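Local coordinates for glycosyltransferase-stabilizing protein Gtf2 (Streptococcus gordonii, PDB 5E9T) that partners the glycosyltransferase GtfA in a heterotetramer that attaches the first GlcNAc from UDP-GlcNAc to the serine-rich adhesin GspB, and binds that substrate, at residues Met1-Tyr7 against Asp192-Ser198; Arg125-Lys129 against Thr141-Thr146; Thr158-Leu163 against Phe173-Phe179. All blocks are in the same frame, centred on the assembly; numbering follows the deposited sequence.

Contact 1. Residues Met1-Tyr7 against Asp192-Ser198; sequences MIQLFDY and DHILFNS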
loop_
_atom_site.group_PDB
_atom_site.type_symbol
_atom_site.label_atom_id
_atom_site.label_comp_id
_atom_site.label_asym_id
_atom_site.label_seq_id
_atom_site.Cartn_x
_atom_site.Cartn_y
_atom_site.Cartn_z
HETATM N N MSE B 1 3.044 28.702 48.293
HETATM C CA MSE B 1 1.760 28.530 47.643
HETATM C C MSE B 1 1.916 28.079 46.191
HETATM O O MSE B 1 2.827 28.532 45.504
HETATM C CB MSE B 1 0.993 29.832 47.721
HETATM C CG MSE B 1 -0.482 29.656 47.779
HETATM SE SE MSE B 1 -1.218 31.359 47.262
HETATM C CE MSE B 1 -3.049 30.976 47.275
ATOM N N ILE B 2 1.052 27.165 45.742
ATOM C CA ILE B 2 1.047 26.699 44.360
ATOM C C ILE B 2 -0.389 26.474 43.917
ATOM O O ILE B 2 -1.260 26.115 44.716
ATOM C CB ILE B 2 1.855 25.394 44.149
ATOM C CG1 ILE B 2 1.265 24.248 44.977
ATOM C CG2 ILE B 2 3.335 25.592 44.447
ATOM C CD1 ILE B 2 1.545 22.877 44.390
ATOM N N GLN B 3 -0.634 26.688 42.627
ATOM C CA GLN B 3 -1.839 26.202 41.972
ATOM C C GLN B 3 -1.461 25.044 41.069
ATOM O O GLN B 3 -0.567 25.170 40.227
ATOM C CB GLN B 3 -2.534 27.280 41.147
ATOM C CG GLN B 3 -2.769 28.576 41.850
ATOM C CD GLN B 3 -2.704 29.727 40.886
ATOM O OE1 GLN B 3 -1.848 29.754 40.005
ATOM N NE2 GLN B 3 -3.603 30.685 41.039
ATOM N N LEU B 4 -2.141 23.924 41.247
ATOM C CA LEU B 4 -1.834 22.709 40.513
ATOM C C LEU B 4 -3.075 22.294 39.742
ATOM O O LEU B 4 -4.047 21.819 40.335
ATOM C CB LEU B 4 -1.397 21.627 41.483
ATOM C CG LEU B 4 -0.924 20.311 40.922
ATOM C CD1 LEU B 4 0.511 20.412 40.464
ATOM C CD2 LEU B 4 -1.031 19.424 42.062
ATOM N N PHE B 5 -3.039 22.435 38.425
ATOM C CA PHE B 5 -4.198 22.151 37.597
ATOM C C PHE B 5 -3.932 20.918 36.749
ATOM O O PHE B 5 -2.867 20.799 36.133
ATOM C CB PHE B 5 -4.557 23.350 36.718
ATOM C CG PHE B 5 -4.771 24.627 37.490
ATOM C CD1 PHE B 5 -5.856 24.768 38.341
ATOM C CD2 PHE B 5 -3.896 25.691 37.348
ATOM C CE1 PHE B 5 -6.053 25.941 39.047
ATOM C CE2 PHE B 5 -4.094 26.866 38.048
ATOM C CZ PHE B 5 -5.172 26.991 38.898
ATOM N N ASP B 6 -4.894 19.993 36.740
ATOM C CA ASP B 6 -4.791 18.819 35.882
ATOM C C ASP B 6 -4.594 19.228 34.429
ATOM O O ASP B 6 -3.570 18.914 33.813
ATOM C CB ASP B 6 -6.031 17.940 36.040
ATOM C CG ASP B 6 -5.987 17.103 37.298
ATOM O OD1 ASP B 6 -5.182 16.148 37.340
ATOM O OD2 ASP B 6 -6.753 17.394 38.241
ATOM N N TYR B 7 -5.561 19.943 33.872
ATOM C CA TYR B 7 -5.528 20.362 32.483
ATOM C C TYR B 7 -5.433 21.874 32.386
ATOM O O TYR B 7 -5.766 22.605 33.322
ATOM C CB TYR B 7 -6.777 19.890 31.741
ATOM C CG TYR B 7 -6.946 18.403 31.787
ATOM C CD1 TYR B 7 -5.902 17.564 31.432
ATOM C CD2 TYR B 7 -8.137 17.832 32.204
ATOM C CE1 TYR B 7 -6.043 16.199 31.475
ATOM C CE2 TYR B 7 -8.288 16.466 32.253
ATOM C CZ TYR B 7 -7.237 15.654 31.886
ATOM O OH TYR B 7 -7.376 14.288 31.932
ATOM N N ASP B 192 2.608 25.524 51.383
ATOM C CA ASP B 192 1.596 26.004 52.338
ATOM C C ASP B 192 0.228 25.524 51.946
ATOM O O ASP B 192 -0.536 25.002 52.768
ATOM C CB ASP B 192 1.447 27.537 52.357
ATOM C CG ASP B 192 2.739 28.285 52.387
ATOM O OD1 ASP B 192 2.693 29.501 52.205
ATOM O OD2 ASP B 192 3.777 27.691 52.624
ATOM N N HIS B 193 -0.092 25.752 50.681
ATOM C CA HIS B 193 -1.434 25.650 50.161
ATOM C C HIS B 193 -1.317 25.133 48.744
ATOM O O HIS B 193 -0.449 25.580 47.990
ATOM C CB HIS B 193 -2.124 27.014 50.194
ATOM C CG HIS B 193 -2.390 27.514 51.579
ATOM N ND1 HIS B 193 -3.178 26.825 52.474
ATOM C CD2 HIS B 193 -1.965 28.624 52.226
ATOM C CE1 HIS B 193 -3.234 27.491 53.612
ATOM N NE2 HIS B 193 -2.508 28.588 53.487
ATOM N N ILE B 194 -2.174 24.190 48.395
ATOM C CA ILE B 194 -2.267 23.683 47.042
ATOM C C ILE B 194 -3.686 23.972 46.584
ATOM O O ILE B 194 -4.640 23.376 47.094
ATOM C CB ILE B 194 -1.949 22.182 46.972
ATOM C CG1 ILE B 194 -0.484 21.923 47.340
ATOM C CG2 ILE B 194 -2.277 21.629 45.595
ATOM C CD1 ILE B 194 -0.114 20.456 47.376
ATOM N N LEU B 195 -3.847 24.890 45.645
ATOM C CA LEU B 195 -5.155 25.102 45.046
ATOM C C LEU B 195 -5.188 24.340 43.735
ATOM O O LEU B 195 -4.316 24.525 42.880
ATOM C CB LEU B 195 -5.458 26.577 44.829
ATOM C CG LEU B 195 -5.299 27.331 46.125
ATOM C CD1 LEU B 195 -4.181 28.207 45.740
ATOM C CD2 LEU B 195 -6.490 28.173 46.540
ATOM N N PHE B 196 -6.185 23.475 43.588
ATOM C CA PHE B 196 -6.275 22.603 42.431
ATOM C C PHE B 196 -7.722 22.514 41.971
ATOM O O PHE B 196 -8.658 22.753 42.738
ATOM C CB PHE B 196 -5.707 21.212 42.735
ATOM C CG PHE B 196 -6.303 20.563 43.937
ATOM C CD1 PHE B 196 -5.807 20.831 45.200
ATOM C CD2 PHE B 196 -7.347 19.666 43.803
ATOM C CE1 PHE B 196 -6.351 20.225 46.306
ATOM C CE2 PHE B 196 -7.893 19.054 44.907
ATOM C CZ PHE B 196 -7.398 19.334 46.159
ATOM N N ASN B 197 -7.886 22.225 40.680
ATOM C CA ASN B 197 -9.183 22.270 40.018
ATOM C C ASN B 197 -9.862 20.923 39.766
ATOM O O ASN B 197 -10.933 20.915 39.151
ATOM C CB ASN B 197 -9.052 23.022 38.690
ATOM C CG ASN B 197 -8.074 22.366 37.758
ATOM O OD1 ASN B 197 -7.125 21.725 38.201
ATOM N ND2 ASN B 197 -8.291 22.523 36.458
ATOM N N SER B 198 -9.289 19.782 40.164
ATOM C CA SER B 198 -9.971 18.529 39.848
ATOM C C SER B 198 -9.639 17.421 40.842
ATOM O O SER B 198 -8.781 17.564 41.716
ATOM C CB SER B 198 -9.635 18.055 38.429
ATOM O OG SER B 198 -10.266 16.819 38.147
#
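Ile2-Phe5 and Ile194-Phe196 run side by side as parallel strands, their axes 4.6 Å apart at closest approach and their directions 30° apart. The ladder alternates in the parallel manner: Ile2 N donates to His193 O (3.1 Å), Leu195 N to Ile2 O (3.0 Å) and Leu4 N to Leu195 O (2.8 Å), so Ile2 is gripped through both its N-H and its carbonyl. On the face of Ile2, Leu4, Ile194 and Phe196, the isoleucines lie alongside each other and point the same way, Ile2 CD1 resting on Ile194 CG1 (3.7 Å). Ile2 reaches across because CG1 sits between the backbone N and the carbonyl carbon (chi1 61°). Helix 201-207 packs on this face against Leu4 and Phe196. Both strands are central in the parallel sheet of a Rossmann-like alpha/beta domain, with strand 28-30 beyond Met1-Tyr7 and strand 216-219 beyond Asp192-Ser198. On the other face, the extended chain of Met1, a selenomethionine, crosses Leu195 at a slant and brings CE to its CD1. Gln3 lies next to Leu195 here, but its OE1 is taken by Thr28 and His16. Past the C-terminal strand ends, side chains replace the ladder. Asn197 turns its amide at 89° to the Phe5 ring, and Asn197 OD1 meets the ring edge in plane at Phe5 CD1 (3.3 Å). The same oxygen accepts from Asp6 N in the carbonyl plane, on a lone pair (3.2 Å), extending the pairing by one side-chain bond. Asp6 OD2 lies beside Ser198 CB and is hydrogen-bonded to Ser202 at the start of helix 201-207.

Contact 2. Residues Arg125-Lys129 against Thr141-Thr146; sequences RCFAK and TTYYST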
loop_
_atom_site.group_PDB
_atom_site.type_symbol
_atom_site.label_atom_id
_atom_site.label_comp_id
_atom_site.label_asym_id
_atom_site.label_seq_id
_atom_site.Cartn_x
_atom_site.Cartn_y
_atom_site.Cartn_z
ATOM N N ARG B 125 8.432 23.410 17.885
ATOM C CA ARG B 125 9.175 22.163 17.968
ATOM C C ARG B 125 8.254 20.997 18.312
ATOM O O ARG B 125 7.199 21.174 18.927
ATOM C CB ARG B 125 10.282 22.266 19.013
ATOM C CG ARG B 125 11.445 21.345 18.733
ATOM C CD ARG B 125 12.325 21.166 19.948
ATOM N NE ARG B 125 11.544 20.895 21.150
ATOM C CZ ARG B 125 11.910 20.032 22.091
ATOM N NH1 ARG B 125 13.030 19.341 21.952
ATOM N NH2 ARG B 125 11.152 19.846 23.160
ATOM N N CYS B 126 8.666 19.796 17.908
ATOM C CA CYS B 126 7.977 18.569 18.300
ATOM C C CYS B 126 8.672 18.011 19.536
ATOM O O CYS B 126 9.787 17.486 19.447
ATOM C CB CYS B 126 7.985 17.560 17.155
ATOM S SG CYS B 126 7.500 15.873 17.608
ATOM N N PHE B 127 8.015 18.130 20.690
ATOM C CA PHE B 127 8.602 17.713 21.955
ATOM C C PHE B 127 8.187 16.314 22.394
ATOM O O PHE B 127 8.783 15.780 23.336
ATOM C CB PHE B 127 8.250 18.721 23.061
ATOM C CG PHE B 127 6.797 18.747 23.431
ATOM C CD1 PHE B 127 5.885 19.449 22.664
ATOM C CD2 PHE B 127 6.346 18.088 24.563
ATOM C CE1 PHE B 127 4.547 19.478 23.009
ATOM C CE2 PHE B 127 5.010 18.115 24.913
ATOM C CZ PHE B 127 4.110 18.810 24.135
ATOM N N ALA B 128 7.199 15.707 21.745
ATOM C CA ALA B 128 6.715 14.412 22.195
ATOM C C ALA B 128 6.176 13.610 21.022
ATOM O O ALA B 128 5.563 14.166 20.106
ATOM C CB ALA B 128 5.627 14.570 23.262
ATOM N N LYS B 129 6.409 12.303 21.063
ATOM C CA LYS B 129 5.732 11.357 20.191
ATOM C C LYS B 129 5.057 10.308 21.057
ATOM O O LYS B 129 5.668 9.782 21.992
ATOM C CB LYS B 129 6.689 10.675 19.208
ATOM C CG LYS B 129 7.576 11.601 18.398
ATOM C CD LYS B 129 8.436 10.771 17.454
ATOM C CE LYS B 129 9.517 11.592 16.782
ATOM N NZ LYS B 129 10.463 10.710 16.038
ATOM N N THR B 141 4.588 7.469 25.741
ATOM C CA THR B 141 4.898 8.780 25.194
ATOM C C THR B 141 6.316 9.146 25.600
ATOM O O THR B 141 6.663 9.059 26.780
ATOM C CB THR B 141 3.923 9.852 25.687
ATOM O OG1 THR B 141 2.592 9.524 25.268
ATOM C CG2 THR B 141 4.313 11.212 25.127
ATOM N N THR B 142 7.128 9.534 24.624
ATOM C CA THR B 142 8.485 9.995 24.868
ATOM C C THR B 142 8.520 11.513 24.768
ATOM O O THR B 142 7.891 12.100 23.883
ATOM C CB THR B 142 9.462 9.383 23.863
ATOM O OG1 THR B 142 9.404 7.955 23.942
ATOM C CG2 THR B 142 10.888 9.845 24.137
ATOM N N TYR B 143 9.243 12.147 25.686
ATOM C CA TYR B 143 9.442 13.590 25.667
ATOM C C TYR B 143 10.925 13.858 25.451
ATOM O O TYR B 143 11.767 13.359 26.206
ATOM C CB TYR B 143 8.932 14.230 26.961
ATOM C CG TYR B 143 7.468 13.942 27.237
ATOM C CD1 TYR B 143 7.082 12.775 27.887
ATOM C CD2 TYR B 143 6.472 14.832 26.844
ATOM C CE1 TYR B 143 5.749 12.500 28.142
ATOM C CE2 TYR B 143 5.133 14.567 27.095
ATOM C CZ TYR B 143 4.779 13.397 27.747
ATOM O OH TYR B 143 3.454 13.116 28.003
ATOM N N TYR B 144 11.239 14.635 24.419
ATOM C CA TYR B 144 12.605 14.820 23.952
ATOM C C TYR B 144 13.135 16.187 24.354
ATOM O O TYR B 144 12.383 17.160 24.452
ATOM C CB TYR B 144 12.700 14.692 22.428
ATOM C CG TYR B 144 12.098 13.433 21.861
ATOM C CD1 TYR B 144 10.762 13.391 21.489
ATOM C CD2 TYR B 144 12.866 12.291 21.685
ATOM C CE1 TYR B 144 10.204 12.243 20.963
ATOM C CE2 TYR B 144 12.317 11.139 21.162
ATOM C CZ TYR B 144 10.986 11.119 20.801
ATOM O OH TYR B 144 10.438 9.973 20.275
ATOM N N SER B 145 14.446 16.254 24.567
ATOM C CA SER B 145 15.085 17.547 24.729
ATOM C C SER B 145 15.134 18.252 23.377
ATOM O O SER B 145 14.759 17.699 22.342
ATOM C CB SER B 145 16.489 17.383 25.311
ATOM O OG SER B 145 17.391 16.860 24.349
ATOM N N THR B 146 15.621 19.489 23.377
ATOM C CA THR B 146 15.794 20.178 22.107
ATOM C C THR B 146 16.946 19.603 21.299
ATOM O O THR B 146 17.108 19.968 20.129
ATOM C CB THR B 146 15.993 21.674 22.343
ATOM O OG1 THR B 146 17.022 21.874 23.317
ATOM C CG2 THR B 146 14.695 22.300 22.845
#
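Strands 126-129 and 141-144 pair antiparallel, 4.7 Å apart at closest approach: Lys129 and Thr142 form a hydrogen-bonded pair with Lys129 N to Thr142 O at 3.2 Å and Thr142 N to Lys129 O at 3.0 Å, Ala128 and Tyr143 a non-hydrogen-bonded one, and Tyr144 N adds a bond to Phe127 O. On one face Tyr143 lies beside Phe127, both rings pointing the same way and meeting at their edges, Tyr143 CD2 to Phe127 CD2 (4.0 Å). Ala128 CB sits against the same tyrosine carbon, Tyr143 CD2 (3.7 Å). On the other face the extended chain of Lys129 crosses the Tyr144 ring at about a right angle, Lys129 CG touching Tyr144 CE1 at 3.7 Å and Lys129 CD lying near the tyrosine hydroxyl. The bend of Arg125 at its third torsion (47°) brings the guanidinium edge-on to the backbone carbonyl at the outgoing end of the partner strand. There Arg125 NH2 donates to Tyr144 O (3.2 Å), which lies near the guanidinium plane, while Thr146 CG2 rests over one face of the group. Arg125 NE forms a salt bridge with Asp51, tying the hairpin to a loop outside it. Phe127 and Ala128 together face Arg119 of strand 114-120 in a classic beta bulge, while strand 150-155 flanks Thr141-Tyr144 on the far side. Tyr45 of helix 44-47 meets the Tyr143 ring, and the face of Lys129, Thr142 and Tyr144 is met by the glycosyltransferase Gtf1 chain, whose Arg165 is hydrogen-bonded to Thr142 OG1.

Contact 3. Residues Thr158-Leu163 against Phe173-Phe179; sequences TGDIIL and FKSRVDF
Ile161 and Phe173 face each other as an antiparallel hydrogen-bonded pair, joined by two nearly straight bonds of 2.7 Å, Ile161 N to Phe173 O and Phe173 N to Ile161 O. Around this pair the packing is close and apolar. Leu163 leans across the edge of the Phe173 ring at a slant, its CB in the ring plane and its CD2 3.5 Å from Phe173 CE2. The same methyl, Leu163 CD2, also touches Phe179 CE1 (3.7 Å), near the plane of that second ring. With CG anti to the backbone N (chi1 179°), Phe179 reaches back from the first turn of the helix to the strand. Ile161 CG2 lies above one face of its ring, offset toward the rim, and Ile161 CD1 reaches Phe179 CB (3.7 Å). Ile152 of strand 150-155 and Tyr45 add to this apolar cluster. Toward Thr158 and Lys174 the contact is looser and more polar. Gly159 and Ser175 pass with their CA atoms 5.4 Å apart, and Asp160 OD1 comes no closer than 3.8 Å to Lys174 CA. Thr158-Asp160 is held instead by an ST turn, Asp160 N donating to Thr158 OG1 (3.1 Å), while that hydroxyl donates to Asp160 OD2 from above the carboxylate plane. Here the glycosyltransferase Gtf1 chain adjoins: its Arg133 and Ser132 hold Asp160 OD1, its Gln111 holds Lys174 NZ. Ser175 occupies the helix N-cap, its hydroxyl bonded to Asp178 OD2, which uses its anti lone pair. The whole is a sheet-to-helix junction: the outermost pair of the long antiparallel meander ends at Phe173, and the helix that starts after Ser175 turns back over the apolar side chains of its last strands.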
loop_
_atom_site.group_PDB
_atom_site.type_symbol
_atom_site.label_atom_id
_atom_site.label_comp_id
_atom_site.label_asym_id
_atom_site.label_seq_id
_atom_site.Cartn_x
_atom_site.Cartn_y
_atom_site.Cartn_z
ATOM N N THR B 158 1.748 0.290 32.168
ATOM C CA THR B 158 2.110 0.090 33.567
ATOM C C THR B 158 2.037 1.356 34.408
ATOM O O THR B 158 2.012 1.259 35.640
ATOM C CB THR B 158 3.534 -0.468 33.681
ATOM O OG1 THR B 158 4.479 0.561 33.360
ATOM C CG2 THR B 158 3.729 -1.640 32.741
ATOM N N GLY B 159 1.992 2.534 33.787
ATOM C CA GLY B 159 2.107 3.781 34.510
ATOM C C GLY B 159 3.523 4.218 34.825
ATOM O O GLY B 159 3.730 5.388 35.173
ATOM N N ASP B 160 4.504 3.324 34.710
ATOM C CA ASP B 160 5.879 3.655 35.069
ATOM C C ASP B 160 6.389 4.828 34.242
ATOM O O ASP B 160 6.241 4.853 33.017
ATOM C CB ASP B 160 6.788 2.440 34.869
ATOM C CG ASP B 160 6.415 1.277 35.766
ATOM O OD1 ASP B 160 6.279 1.483 36.990
ATOM O OD2 ASP B 160 6.257 0.152 35.248
ATOM N N ILE B 161 6.990 5.804 34.917
ATOM C CA ILE B 161 7.581 6.968 34.268
ATOM C C ILE B 161 9.088 6.884 34.448
ATOM O O ILE B 161 9.588 6.910 35.579
ATOM C CB ILE B 161 7.030 8.283 34.838
ATOM C CG1 ILE B 161 5.538 8.416 34.524
ATOM C CG2 ILE B 161 7.813 9.470 34.287
ATOM C CD1 ILE B 161 4.937 9.729 34.982
ATOM N N ILE B 162 9.810 6.776 33.338
ATOM C CA ILE B 162 11.267 6.728 33.355
ATOM C C ILE B 162 11.764 8.138 33.090
ATOM O O ILE B 162 11.588 8.677 31.991
ATOM C CB ILE B 162 11.823 5.736 32.325
ATOM C CG1 ILE B 162 11.201 4.354 32.524
ATOM C CG2 ILE B 162 13.339 5.646 32.442
ATOM C CD1 ILE B 162 11.681 3.333 31.522
ATOM N N LEU B 163 12.384 8.735 34.102
ATOM C CA LEU B 163 12.895 10.097 34.037
ATOM C C LEU B 163 14.411 10.038 33.946
ATOM O O LEU B 163 15.071 9.578 34.884
ATOM C CB LEU B 163 12.463 10.899 35.264
ATOM C CG LEU B 163 13.019 12.319 35.377
ATOM C CD1 LEU B 163 12.647 13.124 34.148
ATOM C CD2 LEU B 163 12.509 13.004 36.632
ATOM N N PHE B 173 9.765 6.291 38.167
ATOM C CA PHE B 173 8.670 6.695 39.041
ATOM C C PHE B 173 7.482 5.778 38.793
ATOM O O PHE B 173 6.994 5.681 37.663
ATOM C CB PHE B 173 8.289 8.155 38.802
ATOM C CG PHE B 173 9.364 9.122 39.186
ATOM C CD1 PHE B 173 9.459 9.587 40.485
ATOM C CD2 PHE B 173 10.292 9.550 38.256
ATOM C CE1 PHE B 173 10.456 10.469 40.846
ATOM C CE2 PHE B 173 11.292 10.435 38.613
ATOM C CZ PHE B 173 11.373 10.894 39.909
ATOM N N LYS B 174 7.010 5.119 39.853
ATOM C CA LYS B 174 5.970 4.112 39.695
ATOM C C LYS B 174 4.635 4.696 39.241
ATOM O O LYS B 174 3.787 3.945 38.750
ATOM C CB LYS B 174 5.781 3.344 41.005
ATOM C CG LYS B 174 7.085 3.003 41.719
ATOM C CD LYS B 174 7.966 2.056 40.906
ATOM C CE LYS B 174 9.438 2.227 41.281
ATOM N NZ LYS B 174 10.327 1.194 40.675
ATOM N N SER B 175 4.421 6.002 39.383
ATOM C CA SER B 175 3.119 6.569 39.053
ATOM C C SER B 175 3.256 8.052 38.734
ATOM O O SER B 175 4.272 8.688 39.031
ATOM C CB SER B 175 2.114 6.360 40.188
ATOM O OG SER B 175 2.226 7.387 41.160
ATOM N N ARG B 176 2.199 8.591 38.118
ATOM C CA ARG B 176 2.155 10.011 37.781
ATOM C C ARG B 176 2.215 10.883 39.029
ATOM O O ARG B 176 2.835 11.954 39.017
ATOM C CB ARG B 176 0.882 10.307 36.986
ATOM C CG ARG B 176 0.727 11.746 36.544
ATOM C CD ARG B 176 0.432 11.816 35.057
ATOM N NE ARG B 176 -0.842 11.194 34.707
ATOM C CZ ARG B 176 -1.091 10.620 33.534
ATOM N NH1 ARG B 176 -0.148 10.578 32.606
ATOM N NH2 ARG B 176 -2.278 10.079 33.292
ATOM N N VAL B 177 1.564 10.446 40.111
ATOM C CA VAL B 177 1.627 11.185 41.369
ATOM C C VAL B 177 3.069 11.288 41.845
ATOM O O VAL B 177 3.548 12.370 42.201
ATOM C CB VAL B 177 0.729 10.522 42.431
ATOM C CG1 VAL B 177 1.073 11.044 43.813
ATOM C CG2 VAL B 177 -0.735 10.775 42.117
ATOM N N ASP B 178 3.789 10.165 41.832
ATOM C CA ASP B 178 5.177 10.176 42.280
ATOM C C ASP B 178 6.051 11.057 41.396
ATOM O O ASP B 178 7.059 11.598 41.868
ATOM C CB ASP B 178 5.721 8.748 42.326
ATOM C CG ASP B 178 5.155 7.949 43.483
ATOM O OD1 ASP B 178 5.747 8.001 44.582
ATOM O OD2 ASP B 178 4.116 7.280 43.297
ATOM N N PHE B 179 5.688 11.227 40.124
ATOM C CA PHE B 179 6.470 12.106 39.261
ATOM C C PHE B 179 6.233 13.570 39.609
ATOM O O PHE B 179 7.187 14.343 39.758
ATOM C CB PHE B 179 6.141 11.847 37.791
ATOM C CG PHE B 179 6.890 12.740 36.846
ATOM C CD1 PHE B 179 8.261 12.898 36.968
ATOM C CD2 PHE B 179 6.228 13.429 35.842
ATOM C CE1 PHE B 179 8.958 13.723 36.108
ATOM C CE2 PHE B 179 6.921 14.255 34.977
ATOM C CZ PHE B 179 8.288 14.403 35.112
#

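In the fold
The chain starts in the parallel sheet with 1-7, and contact 1 closes only when 192-198 returns beside it: after strands 28-30 and 41-42 the chain leaves the parallel sheet, builds the antiparallel sheet and comes back at 194-196. Contacts 2 and 3 both fall within that long excursion, one after the other without crossing. Contact 2 closes the short hairpin of strands 126-132 and 138-144; after strand 150-155, contact 3 closes at the last two strands of the sheet, 161-163 and 171-173, and leads into helix 176-186. That helix delivers the chain to strand 194-196 and contact 1. Contacts 2 and 3, centres about 17 Å apart, share one sheet and both adjoin the Gtf1 chain.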